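Local coordinates for protein transcriptional regulator, LacI family (Corynebacterium glutamicum, PDB 3H5T) that activates transcription of the inositol phosphate synthase gene in response to inositol and regulates other, probably cell-wall-related, genes by binding a palindromic promoter motif, at residues 173-185 / 223-237. Numbering follows the deposited sequence.
Sequences NRKAIAPAAQALI and DRVRGAMEVFIEAGI
Asn-173 turns its amide oxygen to Arg-224, which grips it side-on with two nitrogens: NE lies 2.7 Å from OD1 and NH2 2.9 Å from the same oxygen. OD1 sits in the guanidinium plane, yet both donors reach it from one face of the amide, whose plane stands 65° from the guanidinium. NH1 bonds to Thr-275 O and Phe-303 makes a cation-pi contact, so Arg-224 is fixed from both the contact and neighbouring loops. Arg-174 forms a salt bridge by charge alone: Glu-230 OE2 sits over its guanidinium face, and OE1, 3.3 Å from NE, lies well out of plane. Gly-227, having no side chain, lets the backbones close in, its CA making a CA-H...O contact to Arg-174 O. With CG1 of Ile-177 anti to the backbone N (chi1 -159°), CG2 faces the same backbone, 3.4 Å from Ala-228 N. Farther on, Val-231 is a knob in a hole formed by Ala-178, Ala-181, Gln-182 and Ile-185, while Ala-181 CB approaches Phe-232 CE1 at 3.4 Å. A water donates to Val-231 O and, weakly, to Gln-182 OE1. Ile-185 ends the row, its CD1 3.5 Å from Phe-232 CD1 and 3.6 Å from Ala-235 CB. Helices 178-185 and 223-235, axes crossing at -34°, pack through Ala-181, Leu-184, Ala-228 and Phe-232 on parallel strands 192-197 and 271-274, as in the periplasmic-binding-protein fold of LacI-family regulators.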
loop_
_atom_site.group_PDB
_atom_site.type_symbol
_atom_site.label_atom_id
_atom_site.label_comp_id
_atom_site.label_asym_id
_atom_site.label_seq_id
_atom_site.Cartn_x
_atom_site.Cartn_y
_atom_site.Cartn_z
ATOM N N ASN A 173 12.156 -4.068 1.767
ATOM C CA ASN A 173 12.327 -3.012 0.795
ATOM C C ASN A 173 13.732 -2.829 0.250
ATOM O O ASN A 173 13.906 -2.548 -0.938
ATOM C CB ASN A 173 11.787 -1.710 1.370
ATOM C CG ASN A 173 10.286 -1.740 1.503
ATOM O OD1 ASN A 173 9.576 -1.822 0.505
ATOM N ND2 ASN A 173 9.793 -1.698 2.735
ATOM N N ARG A 174 14.738 -2.993 1.097
ATOM C CA ARG A 174 16.096 -2.839 0.623
ATOM C C ARG A 174 16.304 -3.862 -0.480
ATOM O O ARG A 174 16.952 -3.578 -1.478
ATOM C CB ARG A 174 17.098 -3.061 1.761
ATOM C CG ARG A 174 18.210 -2.021 1.789
ATOM C CD ARG A 174 19.064 -2.103 3.050
ATOM N NE ARG A 174 19.990 -3.233 3.041
ATOM C CZ ARG A 174 20.894 -3.463 3.993
ATOM N NH1 ARG A 174 20.991 -2.642 5.029
ATOM N NH2 ARG A 174 21.710 -4.506 3.905
ATOM N N LYS A 175 15.723 -5.044 -0.312
ATOM C CA LYS A 175 15.867 -6.102 -1.308
ATOM C C LYS A 175 14.888 -6.026 -2.482
ATOM O O LYS A 175 15.267 -6.289 -3.622
ATOM C CB LYS A 175 15.750 -7.477 -0.645
ATOM C CG LYS A 175 16.938 -7.857 0.224
ATOM C CD LYS A 175 16.734 -9.234 0.849
ATOM C CE LYS A 175 17.907 -9.619 1.737
ATOM N NZ LYS A 175 17.651 -10.887 2.486
ATOM N N ALA A 176 13.638 -5.667 -2.210
ATOM C CA ALA A 176 12.627 -5.586 -3.258
ATOM C C ALA A 176 12.946 -4.571 -4.349
ATOM O O ALA A 176 12.520 -4.734 -5.489
ATOM C CB ALA A 176 11.269 -5.272 -2.647
ATOM N N ILE A 177 13.691 -3.527 -3.995
ATOM C CA ILE A 177 14.056 -2.468 -4.935
ATOM C C ILE A 177 15.274 -2.837 -5.795
ATOM O O ILE A 177 15.469 -2.281 -6.872
ATOM C CB ILE A 177 14.356 -1.135 -4.174
ATOM C CG1 ILE A 177 14.215 0.059 -5.114
ATOM C CG2 ILE A 177 15.772 -1.153 -3.590
ATOM C CD1 ILE A 177 12.800 0.386 -5.469
ATOM N N ALA A 178 16.090 -3.778 -5.327
ATOM C CA ALA A 178 17.283 -4.177 -6.081
ATOM C C ALA A 178 17.023 -4.439 -7.568
ATOM O O ALA A 178 17.697 -3.871 -8.422
ATOM C CB ALA A 178 17.939 -5.403 -5.433
ATOM N N PRO A 179 16.040 -5.295 -7.900
ATOM C CA PRO A 179 15.732 -5.602 -9.303
ATOM C C PRO A 179 15.507 -4.383 -10.195
ATOM O O PRO A 179 15.795 -4.415 -11.395
ATOM C CB PRO A 179 14.482 -6.467 -9.192
ATOM C CG PRO A 179 14.718 -7.207 -7.926
ATOM C CD PRO A 179 15.215 -6.119 -6.998
ATOM N N ALA A 180 14.993 -3.309 -9.610
ATOM C CA ALA A 180 14.722 -2.088 -10.357
ATOM C C ALA A 180 15.991 -1.277 -10.633
ATOM O O ALA A 180 16.226 -0.838 -11.761
ATOM C CB ALA A 180 13.709 -1.240 -9.602
ATOM N N ALA A 181 16.806 -1.066 -9.607
ATOM C CA ALA A 181 18.036 -0.302 -9.786
ATOM C C ALA A 181 18.977 -1.100 -10.689
ATOM O O ALA A 181 19.658 -0.539 -11.550
ATOM C CB ALA A 181 18.682 -0.035 -8.444
ATOM N N GLN A 182 19.000 -2.416 -10.490
ATOM C CA GLN A 182 19.840 -3.298 -11.290
ATOM C C GLN A 182 19.452 -3.217 -12.761
ATOM O O GLN A 182 20.314 -3.132 -13.629
ATOM C CB GLN A 182 19.696 -4.740 -10.825
ATOM C CG GLN A 182 20.724 -5.648 -11.441
ATOM C CD GLN A 182 22.121 -5.262 -11.024
ATOM O OE1 GLN A 182 22.523 -5.484 -9.883
ATOM N NE2 GLN A 182 22.865 -4.657 -11.944
ATOM N N ALA A 183 18.150 -3.247 -13.031
ATOM C CA ALA A 183 17.652 -3.172 -14.397
ATOM C C ALA A 183 18.136 -1.887 -15.061
ATOM O O ALA A 183 18.385 -1.859 -16.267
ATOM C CB ALA A 183 16.121 -3.231 -14.410
ATOM N N LEU A 184 18.269 -0.824 -14.274
ATOM C CA LEU A 184 18.732 0.452 -14.813
ATOM C C LEU A 184 20.209 0.365 -15.155
ATOM O O LEU A 184 20.649 0.890 -16.177
ATOM C CB LEU A 184 18.511 1.590 -13.808
ATOM C CG LEU A 184 17.079 2.081 -13.605
ATOM C CD1 LEU A 184 17.064 3.210 -12.595
ATOM C CD2 LEU A 184 16.510 2.547 -14.938
ATOM N N ILE A 185 20.968 -0.299 -14.291
ATOM C CA ILE A 185 22.401 -0.459 -14.497
ATOM C C ILE A 185 22.666 -1.366 -15.701
ATOM O O ILE A 185 23.581 -1.115 -16.483
ATOM C CB ILE A 185 23.077 -1.081 -13.255
ATOM C CG1 ILE A 185 22.909 -0.155 -12.045
ATOM C CG2 ILE A 185 24.551 -1.336 -13.538
ATOM C CD1 ILE A 185 23.649 1.149 -12.157
ATOM N N ASP A 223 14.805 3.022 3.171
ATOM C CA ASP A 223 15.321 1.734 2.759
ATOM C C ASP A 223 15.256 1.455 1.264
ATOM O O ASP A 223 16.105 0.726 0.739
ATOM C CB ASP A 223 14.624 0.627 3.544
ATOM C CG ASP A 223 15.046 0.605 5.000
ATOM O OD1 ASP A 223 15.854 1.478 5.397
ATOM O OD2 ASP A 223 14.579 -0.279 5.750
ATOM N N ARG A 224 14.268 2.010 0.567
ATOM C CA ARG A 224 14.193 1.777 -0.875
ATOM C C ARG A 224 15.246 2.639 -1.567
ATOM O O ARG A 224 15.781 2.271 -2.619
ATOM C CB ARG A 224 12.791 2.079 -1.418
ATOM C CG ARG A 224 11.765 0.992 -1.087
ATOM C CD ARG A 224 10.360 1.318 -1.596
ATOM N NE ARG A 224 9.388 0.401 -1.003
ATOM C CZ ARG A 224 8.073 0.601 -0.944
ATOM N NH1 ARG A 224 7.535 1.697 -1.455
ATOM N NH2 ARG A 224 7.300 -0.285 -0.327
ATOM N N VAL A 225 15.550 3.784 -0.956
ATOM C CA VAL A 225 16.561 4.685 -1.486
ATOM C C VAL A 225 17.927 4.019 -1.284
ATOM O O VAL A 225 18.749 3.978 -2.194
ATOM C CB VAL A 225 16.531 6.052 -0.756
ATOM C CG1 VAL A 225 17.730 6.886 -1.157
ATOM C CG2 VAL A 225 15.251 6.801 -1.099
ATOM N N ARG A 226 18.136 3.474 -0.089
ATOM C CA ARG A 226 19.377 2.791 0.282
ATOM C C ARG A 226 19.665 1.566 -0.595
ATOM O O ARG A 226 20.754 1.431 -1.156
ATOM C CB ARG A 226 19.301 2.359 1.750
ATOM C CG ARG A 226 19.215 3.519 2.725
ATOM C CD ARG A 226 20.591 4.042 3.088
ATOM N NE ARG A 226 20.953 3.627 4.438
ATOM C CZ ARG A 226 20.415 4.141 5.539
ATOM N NH1 ARG A 226 19.497 5.093 5.447
ATOM N NH2 ARG A 226 20.781 3.691 6.730
ATOM N N GLY A 227 18.683 0.676 -0.703
ATOM C CA GLY A 227 18.844 -0.517 -1.512
ATOM C C GLY A 227 19.164 -0.196 -2.959
ATOM O O GLY A 227 19.981 -0.877 -3.581
ATOM N N ALA A 228 18.523 0.831 -3.511
ATOM C CA ALA A 228 18.784 1.207 -4.899
ATOM C C ALA A 228 20.203 1.747 -4.994
ATOM O O ALA A 228 20.962 1.375 -5.885
ATOM C CB ALA A 228 17.786 2.267 -5.366
ATOM N N MET A 229 20.553 2.616 -4.050
ATOM C CA MET A 229 21.875 3.218 -4.001
ATOM C C MET A 229 22.976 2.173 -3.828
ATOM O O MET A 229 24.090 2.358 -4.321
ATOM C CB MET A 229 21.949 4.222 -2.854
ATOM C CG MET A 229 23.115 5.179 -2.962
ATOM S SD MET A 229 22.906 6.323 -4.328
ATOM C CE MET A 229 21.855 7.508 -3.565
ATOM N N GLU A 230 22.667 1.083 -3.125
ATOM C CA GLU A 230 23.645 0.021 -2.898
ATOM C C GLU A 230 23.955 -0.698 -4.203
ATOM O O GLU A 230 25.076 -1.157 -4.419
ATOM C CB GLU A 230 23.137 -0.972 -1.841
ATOM C CG GLU A 230 22.923 -0.327 -0.471
ATOM C CD GLU A 230 22.469 -1.301 0.605
ATOM O OE1 GLU A 230 21.500 -2.056 0.367
ATOM O OE2 GLU A 230 23.073 -1.300 1.701
ATOM N N VAL A 231 22.962 -0.784 -5.081
ATOM C CA VAL A 231 23.156 -1.431 -6.370
ATOM C C VAL A 231 23.929 -0.506 -7.310
ATOM O O VAL A 231 24.661 -0.966 -8.181
ATOM C CB VAL A 231 21.799 -1.819 -7.005
ATOM C CG1 VAL A 231 22.010 -2.353 -8.425
ATOM C CG2 VAL A 231 21.111 -2.870 -6.140
ATOM N N PHE A 232 23.770 0.799 -7.135
ATOM C CA PHE A 232 24.479 1.755 -7.978
ATOM C C PHE A 232 25.949 1.820 -7.582
ATOM O O PHE A 232 26.825 1.940 -8.435
ATOM C CB PHE A 232 23.856 3.149 -7.866
ATOM C CG PHE A 232 22.452 3.232 -8.388
ATOM C CD1 PHE A 232 21.957 2.265 -9.257
ATOM C CD2 PHE A 232 21.636 4.304 -8.049
ATOM C CE1 PHE A 232 20.674 2.369 -9.780
ATOM C CE2 PHE A 232 20.348 4.417 -8.570
ATOM C CZ PHE A 232 19.870 3.448 -9.438
ATOM N N ILE A 233 26.203 1.743 -6.279
ATOM C CA ILE A 233 27.559 1.779 -5.750
ATOM C C ILE A 233 28.363 0.602 -6.293
ATOM O O ILE A 233 29.513 0.768 -6.707
ATOM C CB ILE A 233 27.550 1.736 -4.200
ATOM C CG1 ILE A 233 27.150 3.109 -3.654
ATOM C CG2 ILE A 233 28.910 1.325 -3.665
ATOM C CD1 ILE A 233 27.046 3.165 -2.137
ATOM N N GLU A 234 27.752 -0.579 -6.297
ATOM C CA GLU A 234 28.400 -1.785 -6.800
ATOM C C GLU A 234 28.669 -1.657 -8.295
ATOM O O GLU A 234 29.526 -2.348 -8.841
ATOM C CB GLU A 234 27.514 -3.006 -6.541
ATOM C CG GLU A 234 28.044 -4.317 -7.125
ATOM C CD GLU A 234 29.341 -4.785 -6.478
ATOM O OE1 GLU A 234 30.361 -4.068 -6.576
ATOM O OE2 GLU A 234 29.340 -5.878 -5.870
ATOM N N ALA A 235 27.927 -0.773 -8.955
ATOM C CA ALA A 235 28.097 -0.558 -10.387
ATOM C C ALA A 235 29.250 0.411 -10.629
ATOM O O ALA A 235 29.773 0.509 -11.739
ATOM C CB ALA A 235 26.807 -0.007 -10.997
ATOM N N GLY A 236 29.644 1.124 -9.577
ATOM C CA GLY A 236 30.735 2.073 -9.697
ATOM C C GLY A 236 30.311 3.503 -9.431
ATOM O O GLY A 236 31.121 4.321 -9.005
ATOM N N ILE A 237 29.041 3.805 -9.680
ATOM C CA ILE A 237 28.515 5.148 -9.463
ATOM C C ILE A 237 28.826 5.660 -8.049
ATOM O O ILE A 237 28.677 4.933 -7.065
ATOM C CB ILE A 237 26.982 5.180 -9.666
ATOM C CG1 ILE A 237 26.632 4.701 -11.074
ATOM C CG2 ILE A 237 26.452 6.591 -9.443
ATOM C CD1 ILE A 237 25.147 4.553 -11.317
HETATM O O HOH W 1 25.205 -3.478 -9.594
#